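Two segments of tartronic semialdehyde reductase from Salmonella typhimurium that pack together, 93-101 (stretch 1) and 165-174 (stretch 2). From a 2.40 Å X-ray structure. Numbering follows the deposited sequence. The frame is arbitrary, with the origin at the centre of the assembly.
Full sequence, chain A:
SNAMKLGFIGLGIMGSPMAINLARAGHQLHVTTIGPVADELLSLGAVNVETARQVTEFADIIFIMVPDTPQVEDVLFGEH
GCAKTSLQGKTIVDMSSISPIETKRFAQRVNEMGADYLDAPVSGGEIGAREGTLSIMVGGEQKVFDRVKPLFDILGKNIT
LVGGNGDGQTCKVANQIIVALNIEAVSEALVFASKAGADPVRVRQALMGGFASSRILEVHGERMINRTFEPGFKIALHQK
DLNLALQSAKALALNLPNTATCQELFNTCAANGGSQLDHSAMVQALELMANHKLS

Stretch 1, residues 93-101: VDMSSISPI
Stretch 2 (165-174) NGDGQTCKVA

Stretch 1 leaves a strand at Val 93 and Asp 94 (phi/psi -126/114 and -94/122), turns at Met 95 (-110/9, a selenomethionine), and runs extended through Ser 96 (-76/162), Ser 97 (-104/101) and Ile 98 (-128/-168). Ser 99 (-68/127) occupies the N-cap position of the helix that Pro 100 (-59/-48) and Ile 101 (-62/-41) begin. Stretch 2 opens with Asn 165 (-45/120) and Gly 166 (112/-29), the latter an N-cap; at these angles a CB would be jammed against the preceding carbonyl oxygen, which by itself calls for glycine. Asp 167 to Ala 174 are helical, with phi between -71 and -58 and psi between -51 and -20. The first turn is fixed by Thr 170 N to Gly 166 O at 2.9 Å, and the pattern continues through Ala 174 N to Thr 170 O at 3.1 Å.

The Ser 96 to Pro 100 run passes broadly across the helix of stretch 2. The register is set where Pro 100 CA lies 5.1 Å from Gln 169 CA. This close approach places Pro 100 CA 3.8 Å from Gln 169 CB, and the two stretches together bury 365 Å².

Gln 169 has the largest covered area, 101 Å². Its CA-to-CB bond points toward stretch 1, and chi1 -63° (m), chi2 -58° (m) and chi3 -9° bring the amide to the extended loop. Gln 169 NE2 donates to Ser 96 O at 3.0 Å and 163°, while Ile 98 N donates weakly to Gln 169 OE1 at 3.4 Å and 150°. One amide thus meets a backbone acceptor and, weakly, a backbone donor two residues apart. A water donates to Asp 94 OD2 at 3.1 Å and accepts from Gln 169 NE2 at 3.3 Å. Asp 94 (chi1 -175°, t; chi2 29°) also accepts a weak bond within its own stretch, from Ser 96 N to Asp 94 OD1 at 3.3 Å.

One turn on, Lys 172 adopts t, p, t, m (176°, 62°, 180°, -53°), and Lys 172 NZ donates to Ser 97 OG across a short 2.6 Å, with Ser 97 at chi1 -71° (m).

Pro 100, its ring C-gamma exo, supplies the apolar contact: Pro 100 CG lies 3.9 Å from Gln 169 CB and 4.0 Å from Val 173 CG2 (Val 173 chi1 173°, t). Pro 100 CB approaches Thr 170 OG1 at 3.5 Å; Thr 170 OG1 (chi1 -66°, m) donates to Gly 166 O at 3.0 Å.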

# COMPACT_ATOMS: atom_id res chain seq x y z
N VAL A 93 21.99 27.03 -16.77
CA VAL A 93 20.64 26.72 -16.35
C VAL A 93 20.21 25.35 -16.86
O VAL A 93 20.09 25.10 -18.06
CB VAL A 93 19.63 27.80 -16.83
CG1 VAL A 93 20.20 29.19 -16.58
CG2 VAL A 93 19.33 27.64 -18.28
N ASP A 94 20.00 24.44 -15.91
CA ASP A 94 19.58 23.10 -16.22
C ASP A 94 18.07 23.06 -16.14
O ASP A 94 17.48 23.39 -15.10
CB ASP A 94 20.17 22.09 -15.24
CG ASP A 94 19.85 20.67 -15.61
OD1 ASP A 94 19.67 20.40 -16.82
OD2 ASP A 94 19.78 19.82 -14.69
N MSE A 95 17.45 22.67 -17.24
CA MSE A 95 16.01 22.61 -17.30
C MSE A 95 15.51 21.18 -17.35
O MSE A 95 14.31 20.93 -17.54
CB MSE A 95 15.51 23.44 -18.47
CG MSE A 95 15.82 24.91 -18.28
SE MSE A 95 15.06 26.10 -19.60
CE MSE A 95 13.28 26.33 -18.85
N SER A 96 16.43 20.24 -17.14
CA SER A 96 16.11 18.82 -17.12
C SER A 96 15.45 18.52 -15.78
O SER A 96 15.55 19.31 -14.84
CB SER A 96 17.38 17.96 -17.19
OG SER A 96 18.26 18.34 -18.22
N SER A 97 14.75 17.39 -15.70
CA SER A 97 14.14 16.98 -14.44
C SER A 97 15.06 15.87 -13.92
O SER A 97 15.01 14.73 -14.39
CB SER A 97 12.73 16.43 -14.64
OG SER A 97 11.84 17.47 -14.99
N ILE A 98 15.91 16.23 -12.97
CA ILE A 98 16.84 15.27 -12.41
C ILE A 98 16.72 15.27 -10.89
O ILE A 98 15.81 15.87 -10.32
CB ILE A 98 18.30 15.60 -12.82
CG1 ILE A 98 18.82 16.81 -12.04
CG2 ILE A 98 18.36 15.90 -14.30
CD1 ILE A 98 20.24 17.23 -12.43
N SER A 99 17.69 14.62 -10.25
CA SER A 99 17.71 14.48 -8.81
C SER A 99 17.95 15.76 -8.04
O SER A 99 18.93 16.46 -8.28
CB SER A 99 18.76 13.45 -8.41
OG SER A 99 19.04 13.56 -7.03
N PRO A 100 17.07 16.06 -7.08
CA PRO A 100 17.16 17.25 -6.23
C PRO A 100 18.46 17.30 -5.43
O PRO A 100 19.14 18.32 -5.40
CB PRO A 100 15.92 17.13 -5.34
CG PRO A 100 14.93 16.44 -6.26
CD PRO A 100 15.78 15.37 -6.87
N ILE A 101 18.81 16.18 -4.79
CA ILE A 101 20.04 16.07 -4.00
C ILE A 101 21.29 16.27 -4.88
O ILE A 101 22.26 16.93 -4.47
CB ILE A 101 20.16 14.68 -3.30
CG1 ILE A 101 18.99 14.45 -2.34
CG2 ILE A 101 21.47 14.58 -2.54
CD1 ILE A 101 17.65 14.25 -3.03
N ASN A 165 19.02 26.90 -5.08
CA ASN A 165 19.42 25.75 -5.89
C ASN A 165 18.99 24.40 -5.34
O ASN A 165 19.37 24.02 -4.23
CB ASN A 165 20.94 25.76 -6.10
CG ASN A 165 21.36 26.67 -7.25
OD1 ASN A 165 22.43 27.28 -7.22
ND2 ASN A 165 20.53 26.74 -8.29
N GLY A 166 18.19 23.68 -6.12
CA GLY A 166 17.70 22.38 -5.71
C GLY A 166 16.20 22.42 -5.47
O GLY A 166 15.51 21.41 -5.64
N ASP A 167 15.68 23.58 -5.09
CA ASP A 167 14.25 23.73 -4.84
C ASP A 167 13.46 23.68 -6.13
O ASP A 167 12.26 23.43 -6.12
CB ASP A 167 13.97 25.06 -4.13
CG ASP A 167 14.48 25.07 -2.69
OD1 ASP A 167 15.18 24.12 -2.29
OD2 ASP A 167 14.17 26.05 -1.98
N GLY A 168 14.14 23.92 -7.24
CA GLY A 168 13.47 23.87 -8.53
C GLY A 168 13.12 22.42 -8.79
O GLY A 168 11.97 22.08 -9.08
N GLN A 169 14.12 21.56 -8.65
CA GLN A 169 13.93 20.15 -8.86
C GLN A 169 12.95 19.60 -7.84
O GLN A 169 12.04 18.83 -8.16
CB GLN A 169 15.27 19.42 -8.73
CG GLN A 169 16.32 19.84 -9.77
CD GLN A 169 15.84 19.63 -11.20
OE1 GLN A 169 14.79 19.02 -11.43
NE2 GLN A 169 16.61 20.12 -12.16
N THR A 170 13.12 20.01 -6.59
CA THR A 170 12.25 19.52 -5.56
C THR A 170 10.80 19.90 -5.86
O THR A 170 9.87 19.13 -5.55
CB THR A 170 12.65 20.07 -4.20
OG1 THR A 170 13.94 19.56 -3.84
CG2 THR A 170 11.60 19.69 -3.14
N CYS A 171 10.62 21.06 -6.49
CA CYS A 171 9.28 21.53 -6.82
C CYS A 171 8.66 20.66 -7.92
O CYS A 171 7.48 20.33 -7.88
CB CYS A 171 9.33 22.98 -7.26
SG CYS A 171 7.71 23.77 -7.35
N LYS A 172 9.46 20.31 -8.91
CA LYS A 172 8.97 19.47 -10.00
C LYS A 172 8.55 18.10 -9.45
O LYS A 172 7.48 17.60 -9.78
CB LYS A 172 10.04 19.30 -11.07
CG LYS A 172 9.66 18.36 -12.21
CD LYS A 172 8.45 18.86 -12.97
CE LYS A 172 8.09 17.91 -14.11
NZ LYS A 172 9.27 17.64 -14.98
N VAL A 173 9.39 17.48 -8.62
CA VAL A 173 9.07 16.15 -8.09
C VAL A 173 7.76 16.19 -7.34
O VAL A 173 6.92 15.29 -7.50
CB VAL A 173 10.16 15.62 -7.14
CG1 VAL A 173 9.71 14.33 -6.48
CG2 VAL A 173 11.43 15.36 -7.91
N ALA A 174 7.58 17.23 -6.53
CA ALA A 174 6.36 17.41 -5.75
C ALA A 174 5.14 17.49 -6.67
O ALA A 174 4.08 16.95 -6.36
CB ALA A 174 6.47 18.67 -4.89
O HOH W 1 19.75 20.88 -11.77